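Local coordinates for protein purine nucleoside phosphorylase YlmD (Geobacillus stearothermophilus, PDB 6T1B) that catalyses the zinc-dependent phosphorolysis of adenosine, inosine and S-methyl-5'-thioadenosine to the free base and the corresponding (methylthio)ribose 1-phosphate, and also deaminates adenosine, at residues A[77-88]-A[103-113]; A[130-141]-A[264-272]. One frame throughout, in Å; residues are numbered along the deposited sequence. Where two conformers were deposited one is given.

How the contacts relate
Contact 1 shapes one wall of the active site, and contact 2 joins the two large sheets of the same fold. The two lie side by side, their centres about 14 Å apart. Strands 109-112 and 138-144 are antiparallel neighbours in one sheet: L110 O is 2.9 Å from L141 N, and T112 N is 2.9 Å from V139 O, both probable hydrogen bonds. D113 O also packs against R270 NH2 at 3.2 Å. In contact 1, H81 binds the catalytic zinc and borders inosine. Contact 2 stands further back: the side chain of A266 is about 9 Å from inosine and about 11 Å from the zinc.

Contact 1: A[77-88]-A[103-113]; sequences CEQVHGADIQKV and AVPGVDGLYTD. With NOS (inosine), chain B.
Strands 85-87 and 109-112 run parallel, 4.6 Å apart at closest approach and 21° off alignment, bonded through Q86 N to G109 O, Y111 N to Q86 O and V88 N to Y111 O. Before them, the backbone of V80 to G82 curls around the D108 carboxylate. D108 OD2 takes the H81 N-H at 2.9 Å on its syn side. D108 OD1 takes the G82 N-H at 3.0 Å from above the carboxylate plane, and a weak bond from V80 N. The second partner of OD2 is H143, another zinc ligand, so D108 links the backbone of one ligand to the side chain of another. An asparagine here would probably leave one of these donors without an acceptor and let the H81 loop shift. H81 CE1 approaches inosine O3' to 2.9 Å, with the oxygen at the ring edge. E78 reaches out extended, its CG anti to the backbone N (chi1 -173°), and OE2 accepts G106 N at 2.9 Å on its anti side. C77 CB packs on V107 CG2 at 3.5 Å. Further along, K87 CB lies over one face of the Y111 ring, offset toward its rim, 3.9 Å from the centroid, while I85 CG2 meets the ring edge. K87 NZ makes a salt bridge to E165, to which Y111 OH is hydrogen-bonded; the K87 to D113 salt bridge is long. T112 OG1 donates to V88 O at 2.8 Å. I85 packs against helix 153-163, V88 and L110 lean on strands 74-75 and 118-123, and strand 138-144 pairs with 109-112.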
# COMPACT_ATOMS: atom_id res chain seq x y z
N CYS A 77 -7.30 -7.82 3.46
CA CYS A 77 -6.58 -8.65 4.41
C CYS A 77 -6.47 -7.97 5.77
O CYS A 77 -6.75 -6.78 5.92
CB CYS A 77 -5.20 -9.04 3.88
SG CYS A 77 -4.06 -7.70 3.54
N GLU A 78 -6.11 -8.77 6.76
CA GLU A 78 -6.15 -8.32 8.14
C GLU A 78 -5.14 -7.21 8.41
O GLU A 78 -5.40 -6.35 9.26
CB GLU A 78 -5.87 -9.48 9.08
CG GLU A 78 -6.05 -9.15 10.52
CD GLU A 78 -5.81 -10.35 11.44
OE1 GLU A 78 -5.97 -10.15 12.69
OE2 GLU A 78 -5.49 -11.46 10.98
N GLN A 79 -3.98 -7.24 7.76
CA GLN A 79 -2.92 -6.25 7.93
C GLN A 79 -2.40 -6.21 9.37
O GLN A 79 -2.62 -5.25 10.12
CB GLN A 79 -3.36 -4.87 7.42
CG GLN A 79 -3.67 -4.87 5.94
CD GLN A 79 -4.05 -3.51 5.37
OE1 GLN A 79 -5.08 -3.38 4.72
NE2 GLN A 79 -3.20 -2.52 5.57
N VAL A 80 -1.65 -7.25 9.71
CA VAL A 80 -1.14 -7.43 11.06
C VAL A 80 0.25 -6.86 11.28
O VAL A 80 0.85 -7.09 12.34
CB VAL A 80 -1.19 -8.92 11.48
CG1 VAL A 80 -2.62 -9.41 11.45
CG2 VAL A 80 -0.26 -9.77 10.62
N HIS A 81 0.75 -6.10 10.30
CA HIS A 81 2.11 -5.53 10.37
C HIS A 81 3.20 -6.59 10.39
O HIS A 81 4.25 -6.43 11.01
CB HIS A 81 2.26 -4.54 11.52
CG HIS A 81 1.68 -3.20 11.23
ND1 HIS A 81 0.36 -2.90 11.47
CD2 HIS A 81 2.23 -2.09 10.67
CE1 HIS A 81 0.12 -1.66 11.09
NE2 HIS A 81 1.23 -1.15 10.60
N GLY A 82 2.93 -7.70 9.71
CA GLY A 82 3.92 -8.68 9.40
C GLY A 82 4.34 -8.62 7.95
O GLY A 82 4.10 -7.64 7.23
N ALA A 83 4.98 -9.70 7.51
CA ALA A 83 5.53 -9.76 6.16
C ALA A 83 4.94 -10.91 5.34
O ALA A 83 5.54 -11.31 4.33
CB ALA A 83 7.05 -9.83 6.20
N ASP A 84 3.79 -11.43 5.73
CA ASP A 84 3.18 -12.55 5.01
C ASP A 84 2.27 -12.04 3.89
O ASP A 84 1.72 -10.93 3.96
CB ASP A 84 2.42 -13.44 6.00
CG ASP A 84 3.36 -14.28 6.86
OD1 ASP A 84 4.26 -14.96 6.29
OD2 ASP A 84 3.19 -14.29 8.08
N ILE A 85 2.16 -12.85 2.84
CA ILE A 85 1.47 -12.48 1.60
C ILE A 85 0.66 -13.69 1.16
O ILE A 85 1.10 -14.83 1.30
CB ILE A 85 2.50 -12.13 0.51
CG1 ILE A 85 3.28 -10.88 0.86
CG2 ILE A 85 1.82 -12.00 -0.84
CD1 ILE A 85 4.50 -10.65 -0.02
N GLN A 86 -0.54 -13.44 0.62
CA GLN A 86 -1.42 -14.50 0.15
C GLN A 86 -1.81 -14.26 -1.31
O GLN A 86 -2.21 -13.15 -1.67
CB GLN A 86 -2.71 -14.52 0.98
CG GLN A 86 -3.52 -15.78 0.83
CD GLN A 86 -3.06 -16.85 1.80
OE1 GLN A 86 -3.38 -16.80 2.99
NE2 GLN A 86 -2.29 -17.80 1.31
N LYS A 87 -1.71 -15.30 -2.13
CA LYS A 87 -2.28 -15.28 -3.46
C LYS A 87 -3.78 -15.47 -3.35
O LYS A 87 -4.25 -16.36 -2.63
CB LYS A 87 -1.70 -16.43 -4.28
CG LYS A 87 -2.29 -16.54 -5.68
CD LYS A 87 -1.62 -17.63 -6.47
CE LYS A 87 -2.15 -17.73 -7.91
NZ LYS A 87 -1.29 -18.60 -8.76
N VAL A 88 -4.54 -14.63 -4.04
CA VAL A 88 -6.00 -14.73 -4.03
C VAL A 88 -6.56 -14.82 -5.44
O VAL A 88 -5.90 -14.49 -6.42
CB VAL A 88 -6.64 -13.54 -3.28
CG1 VAL A 88 -6.22 -13.57 -1.82
CG2 VAL A 88 -6.24 -12.21 -3.93
N ALA A 103 -11.81 -10.68 6.33
CA ALA A 103 -10.59 -10.39 5.59
C ALA A 103 -9.63 -11.58 5.64
O ALA A 103 -9.66 -12.38 6.57
CB ALA A 103 -9.91 -9.17 6.21
N VAL A 104 -8.77 -11.68 4.64
CA VAL A 104 -7.77 -12.75 4.61
C VAL A 104 -6.92 -12.61 5.86
O VAL A 104 -6.29 -11.56 6.05
CB VAL A 104 -6.91 -12.65 3.35
CG1 VAL A 104 -5.83 -13.73 3.35
CG2 VAL A 104 -7.75 -12.72 2.11
N PRO A 105 -6.84 -13.62 6.72
CA PRO A 105 -6.19 -13.41 8.02
C PRO A 105 -4.67 -13.48 7.96
O PRO A 105 -4.07 -14.21 7.16
CB PRO A 105 -6.74 -14.56 8.87
CG PRO A 105 -7.09 -15.61 7.89
CD PRO A 105 -7.54 -14.92 6.65
N GLY A 106 -4.04 -12.68 8.82
CA GLY A 106 -2.64 -12.86 9.14
C GLY A 106 -1.67 -12.38 8.07
O GLY A 106 -0.48 -12.73 8.16
N VAL A 107 -2.12 -11.65 7.07
CA VAL A 107 -1.23 -11.23 6.00
C VAL A 107 -1.33 -9.72 5.79
O VAL A 107 -2.33 -9.08 6.12
CB VAL A 107 -1.44 -11.99 4.67
CG1 VAL A 107 -1.46 -13.49 4.86
CG2 VAL A 107 -2.69 -11.54 3.97
N ASP A 108 -0.28 -9.18 5.17
CA ASP A 108 -0.12 -7.78 4.88
C ASP A 108 0.10 -7.52 3.40
O ASP A 108 0.32 -6.36 3.02
CB ASP A 108 1.02 -7.19 5.72
CG ASP A 108 0.61 -7.01 7.16
OD1 ASP A 108 0.61 -8.04 7.88
OD2 ASP A 108 0.21 -5.86 7.47
N GLY A 109 0.01 -8.53 2.56
CA GLY A 109 0.04 -8.30 1.14
C GLY A 109 -0.77 -9.37 0.44
O GLY A 109 -0.98 -10.47 0.96
N LEU A 110 -1.19 -9.03 -0.78
CA LEU A 110 -2.00 -9.91 -1.59
C LEU A 110 -1.51 -9.83 -3.02
O LEU A 110 -0.97 -8.80 -3.44
CB LEU A 110 -3.47 -9.48 -1.60
CG LEU A 110 -4.18 -9.47 -0.27
CD1 LEU A 110 -5.56 -8.84 -0.39
CD2 LEU A 110 -4.25 -10.86 0.31
N TYR A 111 -1.72 -10.90 -3.78
CA TYR A 111 -1.51 -10.78 -5.22
C TYR A 111 -2.49 -11.68 -5.95
O TYR A 111 -3.04 -12.62 -5.37
CB TYR A 111 -0.09 -11.09 -5.67
CG TYR A 111 0.40 -12.51 -5.57
CD1 TYR A 111 0.32 -13.37 -6.66
CD2 TYR A 111 1.03 -12.96 -4.42
CE1 TYR A 111 0.82 -14.65 -6.59
CE2 TYR A 111 1.53 -14.24 -4.36
CZ TYR A 111 1.42 -15.07 -5.43
OH TYR A 111 1.94 -16.35 -5.34
N THR A 112 -2.71 -11.40 -7.24
CA THR A 112 -3.57 -12.24 -8.05
C THR A 112 -3.14 -12.17 -9.50
O THR A 112 -2.64 -11.13 -9.97
CB THR A 112 -5.04 -11.82 -7.91
OG1 THR A 112 -5.90 -12.74 -8.60
CG2 THR A 112 -5.28 -10.42 -8.47
N ASP A 113 -3.37 -13.25 -10.22
CA ASP A 113 -3.18 -13.26 -11.66
C ASP A 113 -4.50 -13.29 -12.42
O ASP A 113 -4.52 -13.47 -13.63
CB ASP A 113 -2.22 -14.37 -12.10
CG ASP A 113 -2.77 -15.76 -11.87
OD1 ASP A 113 -3.90 -15.88 -11.39
OD2 ASP A 113 -2.05 -16.75 -12.17
N9 NOS B . -6.94 -0.96 10.07
C4 NOS B . -7.25 -1.72 9.01
N3 NOS B . -6.48 -2.69 8.18
C2 NOS B . -7.14 -3.38 7.12
N1 NOS B . -8.53 -3.17 6.83
C6 NOS B . -9.31 -2.26 7.58
O6 NOS B . -10.46 -2.11 7.28
C5 NOS B . -8.57 -1.52 8.72
N7 NOS B . -9.02 -0.63 9.54
C8 NOS B . -8.04 -0.28 10.38
C5' NOS B . -3.11 -0.47 8.16
O5' NOS B . -2.29 0.64 7.82
C4' NOS B . -3.47 -0.44 9.63
O4' NOS B . -4.85 -0.03 9.75
C1' NOS B . -5.56 -0.92 10.59
C2' NOS B . -4.78 -2.23 10.58
O2' NOS B . -4.97 -2.93 11.80
C3' NOS B . -3.34 -1.76 10.38
O3' NOS B . -2.73 -1.51 11.66
O HOH W 1 1.73 -10.49 7.55
O HOH W 2 2.14 -12.29 9.55
O HOH W 3 -4.38 -16.43 5.45
O HOH W 4 -4.30 -15.46 -8.57

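Contact 2: A[130-141]-A[264-272]; sequences YFVAPSAGLVGL and MLAFIGRRE
I268 fills the middle of this contact, its side chain directed at strands 130-133 and 138-141. Its CG1 lies 3.8 Å from V139 CB, and the two side chains lie alongside each other, pointing opposite ways. With CG1 anti to the backbone N (chi1 -173°), the I268 chain extends until CD1 reaches F131 O at 3.6 Å. The CG2 branch turns instead to L141 CB and to G140 O. L141 and Y130 continue the apolar layer toward A266. L141 CD2 sits 3.3 Å from A266 O, and L141 CD1 lies over the centre of one face of the Y130 ring. The ring edge of Y130 meets F267 O, which is 3.5 Å from CE2 and near the ring plane. At the end of this side chain, Y130 OH touches A266 CB at 3.3 Å and hydrogen-bonds to G27 O in strand 25-29.

Strands 130-133 and 138-141 form a beta hairpin, with paired bonds between F131 and G140. G137 and L138 both face A133, making a G1 beta bulge, with G137 at positive phi. The hairpin belongs to one six-stranded sheet and strand 264-269 to the other. The two sheets meet here through side chains packed on each other and on backbone oxygens, with no backbone-to-backbone hydrogen bond between the segments. Strand 264-269 runs nearly antiparallel to 138-141, at 168°, with axes 6.8 Å apart. In its own sheet it lies between strands 25-29 and 118-123.

Beyond V139, R270 CG lies near V139 CG1, and the chain bends at chi3 (-60°) to lay one guanidinium face over G137 CA. R270 NH2 and NE both make weak bonds to G137 O, the former at 3.0 Å. Water 5 bridges G137 O and R270 NE, 2.9 Å from the latter.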
# COMPACT_ATOMS: atom_id res chain seq x y z
N TYR A 130 2.80 -1.22 -4.77
CA TYR A 130 2.02 -1.79 -5.85
C TYR A 130 2.95 -2.52 -6.81
O TYR A 130 3.99 -1.98 -7.20
CB TYR A 130 1.33 -0.67 -6.65
CG TYR A 130 0.42 0.29 -5.88
CD1 TYR A 130 0.95 1.25 -5.03
CD2 TYR A 130 -0.96 0.27 -6.07
CE1 TYR A 130 0.12 2.15 -4.35
CE2 TYR A 130 -1.78 1.15 -5.41
CZ TYR A 130 -1.23 2.09 -4.54
OH TYR A 130 -2.04 3.01 -3.90
N PHE A 131 2.55 -3.72 -7.24
CA PHE A 131 3.34 -4.56 -8.12
C PHE A 131 2.53 -4.91 -9.36
O PHE A 131 1.32 -5.19 -9.26
CB PHE A 131 3.70 -5.87 -7.43
CG PHE A 131 4.53 -5.75 -6.19
CD1 PHE A 131 3.97 -5.41 -4.97
CD2 PHE A 131 5.87 -6.06 -6.21
CE1 PHE A 131 4.76 -5.37 -3.84
CE2 PHE A 131 6.65 -6.00 -5.08
CZ PHE A 131 6.09 -5.67 -3.90
N VAL A 132 3.19 -4.96 -10.50
CA VAL A 132 2.54 -5.43 -11.71
C VAL A 132 3.57 -6.16 -12.54
O VAL A 132 4.73 -5.75 -12.64
CB VAL A 132 1.86 -4.28 -12.49
CG1 VAL A 132 2.86 -3.28 -13.01
CG2 VAL A 132 0.96 -4.83 -13.60
N ALA A 133 3.16 -7.27 -13.12
CA ALA A 133 3.90 -7.91 -14.21
C ALA A 133 2.93 -7.91 -15.39
O ALA A 133 2.11 -8.84 -15.54
CB ALA A 133 4.35 -9.32 -13.82
N PRO A 134 2.98 -6.88 -16.25
CA PRO A 134 1.92 -6.72 -17.26
C PRO A 134 1.81 -7.88 -18.22
O PRO A 134 0.70 -8.25 -18.62
CB PRO A 134 2.31 -5.43 -17.99
CG PRO A 134 3.16 -4.70 -17.05
CD PRO A 134 3.92 -5.74 -16.25
N SER A 135 2.94 -8.44 -18.64
CA SER A 135 2.89 -9.53 -19.60
C SER A 135 2.12 -10.70 -19.02
O SER A 135 1.28 -11.31 -19.70
CB SER A 135 4.31 -9.93 -20.01
OG SER A 135 5.05 -10.45 -18.91
N ALA A 136 2.35 -11.00 -17.75
CA ALA A 136 1.80 -12.18 -17.10
C ALA A 136 0.46 -11.94 -16.43
O ALA A 136 -0.12 -12.87 -15.86
CB ALA A 136 2.78 -12.72 -16.07
N GLY A 137 -0.03 -10.70 -16.42
CA GLY A 137 -1.32 -10.45 -15.80
C GLY A 137 -1.32 -10.57 -14.29
O GLY A 137 -2.37 -10.83 -13.70
N LEU A 138 -0.19 -10.30 -13.62
CA LEU A 138 -0.10 -10.32 -12.17
C LEU A 138 -0.18 -8.91 -11.64
O LEU A 138 0.44 -7.99 -12.20
CB LEU A 138 1.22 -10.92 -11.69
CG LEU A 138 1.27 -12.43 -11.58
CD1 LEU A 138 2.68 -12.97 -11.65
CD2 LEU A 138 0.59 -12.83 -10.27
N VAL A 139 -0.93 -8.74 -10.56
CA VAL A 139 -0.89 -7.51 -9.79
C VAL A 139 -0.72 -7.90 -8.33
O VAL A 139 -1.20 -8.96 -7.90
CB VAL A 139 -2.15 -6.62 -9.98
CG1 VAL A 139 -2.25 -6.12 -11.41
CG2 VAL A 139 -3.43 -7.35 -9.54
N GLY A 140 -0.09 -7.01 -7.56
CA GLY A 140 0.09 -7.26 -6.14
C GLY A 140 0.07 -5.95 -5.38
O GLY A 140 0.30 -4.88 -5.95
N LEU A 141 -0.18 -6.08 -4.08
CA LEU A 141 -0.21 -4.90 -3.23
C LEU A 141 0.22 -5.32 -1.84
O LEU A 141 -0.31 -6.29 -1.27
CB LEU A 141 -1.64 -4.32 -3.21
CG LEU A 141 -1.88 -3.05 -2.39
CD1 LEU A 141 -0.96 -1.92 -2.76
CD2 LEU A 141 -3.36 -2.66 -2.57
N MET A 264 -6.95 5.67 4.14
CA MET A 264 -7.11 5.63 2.71
C MET A 264 -7.08 4.17 2.25
O MET A 264 -6.57 3.30 2.95
CB MET A 264 -5.97 6.36 2.02
CG MET A 264 -5.87 7.85 2.27
SD MET A 264 -5.01 8.35 3.77
CE MET A 264 -3.30 7.95 3.37
N LEU A 265 -7.62 3.91 1.06
CA LEU A 265 -7.53 2.59 0.46
C LEU A 265 -6.58 2.69 -0.73
O LEU A 265 -6.77 3.55 -1.61
CB LEU A 265 -8.87 2.14 -0.08
CG LEU A 265 -9.01 0.65 -0.39
CD1 LEU A 265 -9.19 -0.11 0.94
CD2 LEU A 265 -10.12 0.39 -1.37
N ALA A 266 -5.57 1.83 -0.74
CA ALA A 266 -4.78 1.55 -1.93
C ALA A 266 -5.42 0.35 -2.62
O ALA A 266 -5.88 -0.59 -1.96
CB ALA A 266 -3.35 1.18 -1.55
N PHE A 267 -5.46 0.40 -3.94
CA PHE A 267 -6.16 -0.66 -4.66
C PHE A 267 -5.45 -0.94 -5.97
O PHE A 267 -4.83 -0.05 -6.56
CB PHE A 267 -7.63 -0.32 -4.89
CG PHE A 267 -7.84 1.03 -5.52
CD1 PHE A 267 -7.84 1.20 -6.89
CD2 PHE A 267 -8.00 2.16 -4.72
CE1 PHE A 267 -8.03 2.45 -7.45
CE2 PHE A 267 -8.19 3.40 -5.29
CZ PHE A 267 -8.18 3.55 -6.64
N ILE A 268 -5.52 -2.19 -6.39
CA ILE A 268 -5.07 -2.56 -7.73
C ILE A 268 -5.85 -3.78 -8.20
O ILE A 268 -6.06 -4.74 -7.45
CB ILE A 268 -3.54 -2.78 -7.77
CG1 ILE A 268 -3.04 -3.00 -9.21
CG2 ILE A 268 -3.10 -3.96 -6.89
CD1 ILE A 268 -1.52 -2.91 -9.35
N GLY A 269 -6.22 -3.76 -9.48
CA GLY A 269 -6.93 -4.87 -10.09
C GLY A 269 -6.99 -4.67 -11.59
O GLY A 269 -6.65 -3.60 -12.09
N ARG A 270 -7.43 -5.70 -12.29
CA ARG A 270 -7.64 -5.63 -13.72
C ARG A 270 -9.10 -5.87 -14.03
O ARG A 270 -9.73 -6.73 -13.42
CB ARG A 270 -6.74 -6.63 -14.44
CG ARG A 270 -5.29 -6.25 -14.32
CD ARG A 270 -4.38 -7.12 -15.15
NE ARG A 270 -4.46 -8.53 -14.77
CZ ARG A 270 -5.03 -9.47 -15.52
NH1 ARG A 270 -5.58 -9.16 -16.69
NH2 ARG A 270 -5.05 -10.73 -15.11
N ARG A 271 -9.62 -5.10 -14.98
CA ARG A 271 -11.02 -5.25 -15.36
C ARG A 271 -11.23 -6.51 -16.19
O ARG A 271 -10.40 -6.86 -17.04
CB ARG A 271 -11.46 -4.04 -16.18
CG ARG A 271 -11.36 -2.73 -15.46
CD ARG A 271 -12.08 -1.63 -16.25
NE ARG A 271 -11.89 -0.35 -15.59
CZ ARG A 271 -12.57 0.05 -14.51
NH1 ARG A 271 -13.52 -0.72 -14.01
NH2 ARG A 271 -12.31 1.23 -13.97
N GLU A 272 -12.37 -7.15 -15.96
CA GLU A 272 -12.84 -8.30 -16.73
C GLU A 272 -13.75 -7.76 -17.83
O GLU A 272 -14.74 -7.07 -17.53
CB GLU A 272 -13.64 -9.19 -15.78
CG GLU A 272 -13.45 -10.67 -15.95
CD GLU A 272 -14.04 -11.44 -14.77
OE1 GLU A 272 -14.73 -10.81 -13.94
OE2 GLU A 272 -13.79 -12.66 -14.67
O HOH W 5 -4.45 -9.57 -12.06